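Local coordinates for protein endo-pectate lyase (Erwinia chrysanthemi, PDB 3B4N) that cleaves polygalacturonate by calcium-dependent elimination, leaving unsaturated galacturonate ends, and probably also acts on highly methylated pectins, at residues Gly52-Asn56 and Pro57-Glu61; Ala64-Asp67 and Ala68-Thr72; Ile154-Lys157 and Asn158-Val161. All coordinates share one frame; numbering follows the deposited sequence.

Contact 1 of 3, residues Gly52-Asn56 and Pro57-Glu61. With EDO (1,2-ethanediol), chain H.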
loop_
_atom_site.group_PDB
_atom_site.type_symbol
_atom_site.label_atom_id
_atom_site.label_comp_id
_atom_site.label_asym_id
_atom_site.label_seq_id
_atom_site.Cartn_x
_atom_site.Cartn_y
_atom_site.Cartn_z
ATOM N N GLY A 52 -4.417 0.214 25.487
ATOM C CA GLY A 52 -4.248 0.497 26.901
ATOM C C GLY A 52 -3.253 1.628 27.061
ATOM O O GLY A 52 -2.531 1.951 26.122
ATOM N N THR A 53 -3.225 2.253 28.238
ATOM C CA THR A 53 -2.269 3.327 28.481
ATOM C C THR A 53 -1.034 2.792 29.198
ATOM O O THR A 53 -0.127 3.556 29.540
ATOM C CB THR A 53 -2.881 4.486 29.297
ATOM O OG1 THR A 53 -3.494 3.966 30.481
ATOM C CG2 THR A 53 -3.911 5.240 28.468
ATOM N N THR A 54 -1.011 1.478 29.424
ATOM C CA THR A 54 0.140 0.815 30.032
ATOM C C THR A 54 0.413 -0.452 29.224
ATOM O O THR A 54 -0.411 -0.871 28.408
ATOM C CB THR A 54 -0.078 0.429 31.523
ATOM O OG1 THR A 54 -0.895 -0.741 31.617
ATOM C CG2 THR A 54 -0.730 1.581 32.279
ATOM N N SER A 55 1.574 -1.055 29.449
ATOM C CA SER A 55 1.972 -2.253 28.716
ATOM C C SER A 55 1.299 -3.548 29.171
ATOM O O SER A 55 1.475 -4.599 28.544
ATOM C CB SER A 55 3.489 -2.423 28.815
ATOM O OG SER A 55 3.876 -2.672 30.162
ATOM N N ASN A 56 0.530 -3.479 30.254
ATOM C CA ASN A 56 -0.136 -4.665 30.795
ATOM C C ASN A 56 -1.273 -5.140 29.900
ATOM O O ASN A 56 -2.321 -4.500 29.823
ATOM C CB ASN A 56 -0.662 -4.363 32.208
ATOM C CG ASN A 56 -1.152 -5.607 32.945
ATOM O OD1 ASN A 56 -1.460 -5.550 34.140
ATOM N ND2 ASN A 56 -1.230 -6.728 32.244
ATOM N N PRO A 57 -1.086 -6.286 29.223
ATOM C CA PRO A 57 -2.147 -6.786 28.345
ATOM C C PRO A 57 -3.444 -7.086 29.085
ATOM O O PRO A 57 -4.532 -6.996 28.521
ATOM C CB PRO A 57 -1.528 -8.037 27.723
ATOM C CG PRO A 57 -0.589 -8.527 28.818
ATOM C CD PRO A 57 0.041 -7.237 29.305
ATOM N N ASP A 58 -3.340 -7.425 30.364
ATOM C CA ASP A 58 -4.538 -7.739 31.123
ATOM C C ASP A 58 -5.454 -6.527 31.312
ATOM O O ASP A 58 -6.631 -6.685 31.629
ATOM C CB ASP A 58 -4.161 -8.312 32.491
ATOM C CG ASP A 58 -3.556 -9.701 32.406
ATOM O OD1 ASP A 58 -3.321 -10.295 33.476
ATOM O OD2 ASP A 58 -3.312 -10.209 31.292
ATOM N N LEU A 59 -4.911 -5.328 31.111
ATOM C CA LEU A 59 -5.684 -4.101 31.270
ATOM C C LEU A 59 -6.138 -3.489 29.950
ATOM O O LEU A 59 -6.795 -2.449 29.945
ATOM C CB LEU A 59 -4.867 -3.063 32.040
ATOM C CG LEU A 59 -4.490 -3.457 33.469
ATOM C CD1 LEU A 59 -3.671 -2.339 34.097
ATOM C CD2 LEU A 59 -5.756 -3.723 34.276
ATOM N N ARG A 60 -5.798 -4.124 28.834
ATOM C CA ARG A 60 -6.192 -3.581 27.543
ATOM C C ARG A 60 -7.697 -3.669 27.377
ATOM O O ARG A 60 -8.351 -4.565 27.923
ATOM C CB ARG A 60 -5.493 -4.331 26.405
ATOM C CG ARG A 60 -6.027 -5.735 26.161
ATOM C CD ARG A 60 -5.050 -6.551 25.321
ATOM N NE ARG A 60 -5.392 -7.970 25.344
ATOM C CZ ARG A 60 -4.543 -8.943 25.028
ATOM N NH1 ARG A 60 -3.303 -8.652 24.655
ATOM N NH2 ARG A 60 -4.928 -10.212 25.118
ATOM N N GLU A 61 -8.247 -2.731 26.622
ATOM C CA GLU A 61 -9.671 -2.715 26.382
ATOM C C GLU A 61 -9.963 -2.523 24.905
ATOM O O GLU A 61 -9.222 -1.852 24.194
ATOM C CB GLU A 61 -10.326 -1.640 27.232
ATOM C CG GLU A 61 -10.278 -2.024 28.703
ATOM C CD GLU A 61 -11.110 -1.128 29.577
ATOM O OE1 GLU A 61 -12.279 -0.872 29.212
ATOM O OE2 GLU A 61 -10.597 -0.697 30.632
HETATM C C1 EDO H . -8.313 -8.495 26.622
HETATM O O1 EDO H . -9.291 -9.601 26.202
HETATM C C2 EDO H . -7.605 -8.730 27.969
HETATM O O2 EDO H . -6.670 -9.979 27.820
#
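Asn56 and Leu59 close a tight turn by a main-chain hydrogen bond, Leu59 N to Asn56 O at 3.0 Å with an N-H...O angle of 156°; the donor stands above the carbonyl plane. A second backbone bond, Arg60 N to Pro57 O at 3.2 Å, repeats the three-residue spacing and gives the 3-10 character of residues 57-59. Proline suits the first place of such a turn, since its ring fixes phi near the required value and it has no N-H to leave over. Just before the turn, Thr54 OG1 sits between its own backbone N and carbonyl carbon (chi1 77°), where it takes a weak bond from Asn56 N at 3.4 Å, the pattern of an ST turn.

Apolar packing is slight. Leu59 sends CD1 back over the turn to Asn56 CB at 4.1 Å, and the same methyl reaches Thr54 OG1, also at 4.1 Å.

The guanidinium of Arg60 turns from the loop. Its NH2 makes a weak bond to O2 of an ethanediol, probably left from crystallisation, at 3.2 Å, while the group forms a cation-pi contact with Trp87.

Together these features make a 3-10 turn in the surface connection of antiparallel strands 44-52 and 61-66, consistent with the C-C' loop of a fibronectin type III-like domain.

Contact 2 of 3, residues Ala64-Asp67 and Ala68-Thr72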
loop_
_atom_site.group_PDB
_atom_site.type_symbol
_atom_site.label_atom_id
_atom_site.label_comp_id
_atom_site.label_asym_id
_atom_site.label_seq_id
_atom_site.Cartn_x
_atom_site.Cartn_y
_atom_site.Cartn_z
ATOM N N ALA A 64 -12.257 -1.285 18.971
ATOM C CA ALA A 64 -12.915 -1.503 17.688
ATOM C C ALA A 64 -13.160 -2.961 17.339
ATOM O O ALA A 64 -12.417 -3.844 17.755
ATOM C CB ALA A 64 -12.104 -0.841 16.554
ATOM N N VAL A 65 -14.237 -3.202 16.597
ATOM C CA VAL A 65 -14.547 -4.536 16.088
ATOM C C VAL A 65 -14.557 -4.308 14.579
ATOM O O VAL A 65 -15.343 -3.493 14.076
ATOM C CB VAL A 65 -15.933 -5.043 16.529
ATOM C CG1 VAL A 65 -16.263 -6.337 15.780
ATOM C CG2 VAL A 65 -15.939 -5.308 18.037
ATOM N N LEU A 66 -13.690 -5.026 13.868
ATOM C CA LEU A 66 -13.547 -4.873 12.422
ATOM C C LEU A 66 -13.941 -6.120 11.662
ATOM O O LEU A 66 -14.047 -7.199 12.241
ATOM C CB LEU A 66 -12.090 -4.540 12.087
ATOM C CG LEU A 66 -11.473 -3.402 12.910
ATOM C CD1 LEU A 66 -9.995 -3.289 12.600
ATOM C CD2 LEU A 66 -12.204 -2.091 12.620
ATOM N N ASP A 67 -14.152 -5.966 10.355
ATOM C CA ASP A 67 -14.501 -7.103 9.518
ATOM C C ASP A 67 -13.276 -8.003 9.359
ATOM O O ASP A 67 -12.204 -7.686 9.871
ATOM C CB ASP A 67 -15.050 -6.645 8.150
ATOM C CG ASP A 67 -14.035 -5.888 7.313
ATOM O OD1 ASP A 67 -12.834 -6.209 7.346
ATOM O OD2 ASP A 67 -14.456 -4.972 6.581
ATOM N N ALA A 68 -13.424 -9.113 8.642
ATOM C CA ALA A 68 -12.345 -10.076 8.478
ATOM C C ALA A 68 -11.342 -9.787 7.378
ATOM O O ALA A 68 -10.302 -10.446 7.302
ATOM C CB ALA A 68 -12.948 -11.465 8.238
ATOM N N GLU A 69 -11.646 -8.804 6.540
ATOM C CA GLU A 69 -10.799 -8.500 5.391
ATOM C C GLU A 69 -9.750 -7.411 5.562
ATOM O O GLU A 69 -8.671 -7.480 4.970
ATOM C CB GLU A 69 -11.698 -8.169 4.194
ATOM C CG GLU A 69 -12.663 -9.310 3.807
ATOM C CD GLU A 69 -13.905 -9.413 4.701
ATOM O OE1 GLU A 69 -14.436 -10.530 4.853
ATOM O OE2 GLU A 69 -14.367 -8.387 5.238
ATOM N N THR A 70 -10.055 -6.402 6.362
ATOM C CA THR A 70 -9.102 -5.328 6.541
ATOM C C THR A 70 -7.831 -5.788 7.252
ATOM O O THR A 70 -7.833 -6.767 8.000
ATOM C CB THR A 70 -9.738 -4.154 7.326
ATOM O OG1 THR A 70 -8.850 -3.034 7.278
ATOM C CG2 THR A 70 -9.987 -4.530 8.797
ATOM N N ARG A 71 -6.733 -5.084 6.995
ATOM C CA ARG A 71 -5.472 -5.394 7.656
ATOM C C ARG A 71 -4.875 -4.111 8.217
ATOM O O ARG A 71 -3.703 -4.067 8.595
ATOM C CB ARG A 71 -4.500 -6.066 6.679
ATOM C CG ARG A 71 -4.940 -7.477 6.265
ATOM C CD ARG A 71 -4.917 -8.454 7.437
ATOM N NE ARG A 71 -5.227 -9.821 7.005
ATOM C CZ ARG A 71 -6.451 -10.347 6.946
ATOM N NH1 ARG A 71 -7.522 -9.639 7.290
ATOM N NH2 ARG A 71 -6.608 -11.593 6.529
ATOM N N THR A 72 -5.695 -3.061 8.264
ATOM C CA THR A 72 -5.253 -1.776 8.800
ATOM C C THR A 72 -6.355 -1.148 9.652
ATOM O O THR A 72 -7.532 -1.505 9.549
ATOM C CB THR A 72 -4.891 -0.764 7.682
ATOM O OG1 THR A 72 -6.070 -0.453 6.928
ATOM C CG2 THR A 72 -3.796 -1.322 6.755
HETATM O O HOH W 1 -14.865 -6.206 3.790
#
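An Asx turn at Asp67 follows strand 61-66 and leads into the loop toward strand 72-75; the same carboxylate oxygen also takes the N-H of Thr70. One atom does the work: Asp67 OD1 accepts from Glu69 N at 3.0 Å, bent to 134° and arriving from above the carboxylate plane, and from Thr70 N, also 3.0 Å but straight at 166° and nearly in line with the C-O bond. The first torsion of Asp67 (chi1 64°) sets CG between its backbone N and carbonyl carbon, folding the short carboxylate over the amides that follow; aspartate has just the length for this.

The methyl CG2 of Thr70 packs on Leu66 CB at 3.9 Å, while Thr70 OG1 donates to Thr72 O at 3.0 Å, within the carbonyl plane. Arg71 ties two carbonyls of the loop together: its NH1 bonds Ala68 O at 2.9 Å and Thr70 O, both lying in the guanidinium plane. Beyond the loop, Thr72 OG1 bonds the backbone O of Asn240, tying this N-terminal domain to the beta-helix.

Glu69, bent at chi2, brings OE2 to 3.4 Å from Asp67 OD1, the two carboxylate planes steeply inclined. A water donates to Glu69 OE2 at 2.7 Å and to Asp67 OD2, bridging the acids. With two N-H groups on OD1 and this water between, the like charges are probably eased, though their closeness may raise the proton affinity of one of them.

Contact 3 of 3, residues Ile154-Lys157 and Asn158-Val161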
loop_
_atom_site.group_PDB
_atom_site.type_symbol
_atom_site.label_atom_id
_atom_site.label_comp_id
_atom_site.label_asym_id
_atom_site.label_seq_id
_atom_site.Cartn_x
_atom_site.Cartn_y
_atom_site.Cartn_z
ATOM N N ILE A 154 14.337 -4.131 -1.679
ATOM C CA ILE A 154 14.032 -5.554 -1.640
ATOM C C ILE A 154 13.565 -5.970 -3.021
ATOM O O ILE A 154 12.793 -5.247 -3.661
ATOM C CB ILE A 154 12.884 -5.864 -0.638
ATOM C CG1 ILE A 154 13.303 -5.487 0.784
ATOM C CG2 ILE A 154 12.479 -7.343 -0.732
ATOM C CD1 ILE A 154 14.417 -6.351 1.354
ATOM N N ILE A 155 14.034 -7.124 -3.480
ATOM C CA ILE A 155 13.645 -7.668 -4.771
ATOM C C ILE A 155 12.965 -9.006 -4.520
ATOM O O ILE A 155 13.513 -9.883 -3.838
ATOM C CB ILE A 155 14.859 -7.897 -5.691
ATOM C CG1 ILE A 155 15.528 -6.561 -6.008
ATOM C CG2 ILE A 155 14.413 -8.579 -6.980
ATOM C CD1 ILE A 155 16.785 -6.696 -6.819
ATOM N N LEU A 156 11.770 -9.156 -5.070
ATOM C CA LEU A 156 11.005 -10.378 -4.907
ATOM C C LEU A 156 10.889 -11.089 -6.252
ATOM O O LEU A 156 10.618 -10.466 -7.278
ATOM C CB LEU A 156 9.602 -10.045 -4.378
ATOM C CG LEU A 156 9.512 -9.244 -3.078
ATOM C CD1 LEU A 156 8.050 -8.894 -2.805
ATOM C CD2 LEU A 156 10.097 -10.056 -1.922
ATOM N N LYS A 157 11.120 -12.397 -6.249
ATOM C CA LYS A 157 10.982 -13.201 -7.458
ATOM C C LYS A 157 10.051 -14.334 -7.041
ATOM O O LYS A 157 10.485 -15.301 -6.413
ATOM C CB LYS A 157 12.344 -13.736 -7.911
ATOM C CG LYS A 157 13.249 -12.643 -8.486
ATOM C CD LYS A 157 14.590 -13.197 -8.964
ATOM C CE LYS A 157 14.409 -14.201 -10.093
ATOM N NZ LYS A 157 13.660 -13.617 -11.242
ATOM N N ASN A 158 8.768 -14.184 -7.369
ATOM C CA ASN A 158 7.728 -15.150 -6.993
ATOM C C ASN A 158 7.850 -15.369 -5.490
ATOM O O ASN A 158 7.826 -16.498 -4.997
ATOM C CB ASN A 158 7.903 -16.477 -7.738
ATOM C CG ASN A 158 6.662 -17.350 -7.663
ATOM O OD1 ASN A 158 6.704 -18.487 -7.181
ATOM N ND2 ASN A 158 5.544 -16.822 -8.143
ATOM N N ALA A 159 7.958 -14.264 -4.761
ATOM C CA ALA A 159 8.137 -14.306 -3.320
ATOM C C ALA A 159 7.254 -13.325 -2.564
ATOM O O ALA A 159 6.682 -12.397 -3.140
ATOM C CB ALA A 159 9.603 -14.040 -2.984
ATOM N N THR A 160 7.166 -13.538 -1.258
ATOM C CA THR A 160 6.362 -12.695 -0.387
ATOM C C THR A 160 7.209 -12.112 0.730
ATOM O O THR A 160 8.075 -12.791 1.282
ATOM C CB THR A 160 5.214 -13.510 0.272
ATOM O OG1 THR A 160 4.302 -13.947 -0.738
ATOM C CG2 THR A 160 4.456 -12.660 1.299
ATOM N N VAL A 161 6.982 -10.844 1.045
ATOM C CA VAL A 161 7.671 -10.215 2.155
ATOM C C VAL A 161 6.578 -9.618 3.039
ATOM O O VAL A 161 5.579 -9.091 2.537
ATOM C CB VAL A 161 8.652 -9.108 1.695
ATOM C CG1 VAL A 161 7.908 -7.986 0.981
ATOM C CG2 VAL A 161 9.404 -8.569 2.900
#
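No planar group enters the contact of Leu156 with Ala159 and Val161; the one flat side chain here, the amide of Asn158, is carried on a CB that points away from strand 154-157. The side chain of Asn158 touches those of Asn129 and Asn181 in the adjoining coils. Asn158 holds a left-handed backbone conformation (phi 52°), which asparagine tolerates better than most residues, and so turns the chain in two residues from one strand to the next.

Inside the bend the packing is apolar. Leu156 lies with CG anti to its carbonyl carbon (chi1 -56°), which swings its branches inward: CD1 meets Val161 CG1 at 3.9 Å, the two side chains crossing at about a right angle, and CD2 lies 4.2 Å from Ala159 CB. The small alanine lets the leucine pack close to the corner, and Phe127 of the neighbouring coil touches both. The CB of Lys157 points away from the bend, and NZ is weakly bonded to Ser179 OG; the side chain lies about 5 Å from that of the zinc ligand Asp178.

Hydrophobic side chains thus fill the inside of a corner of the right-handed parallel beta-helix, while polar Lys157 and Asn158 are set on its outer side.

How the contacts relate
From the N terminus the three contacts come in series, and none nests in or crosses another. Contact 1 closes the hairpin loop between strands 44-52 and 61-66, at the outer end of the N-terminal domain. Strand 61-66 then leads to contact 2, its centre 20 Å away, where the chain leaves the four-stranded antiparallel sheet and turns to strand 72-75 beside strand 32-39, on the side facing the beta-helix. Contact 3 belongs to that helix and bends one coil from strand 154-157 into 160-162. Its centre is 26 Å from contact 2 and 36 Å from contact 1, with no touch to either.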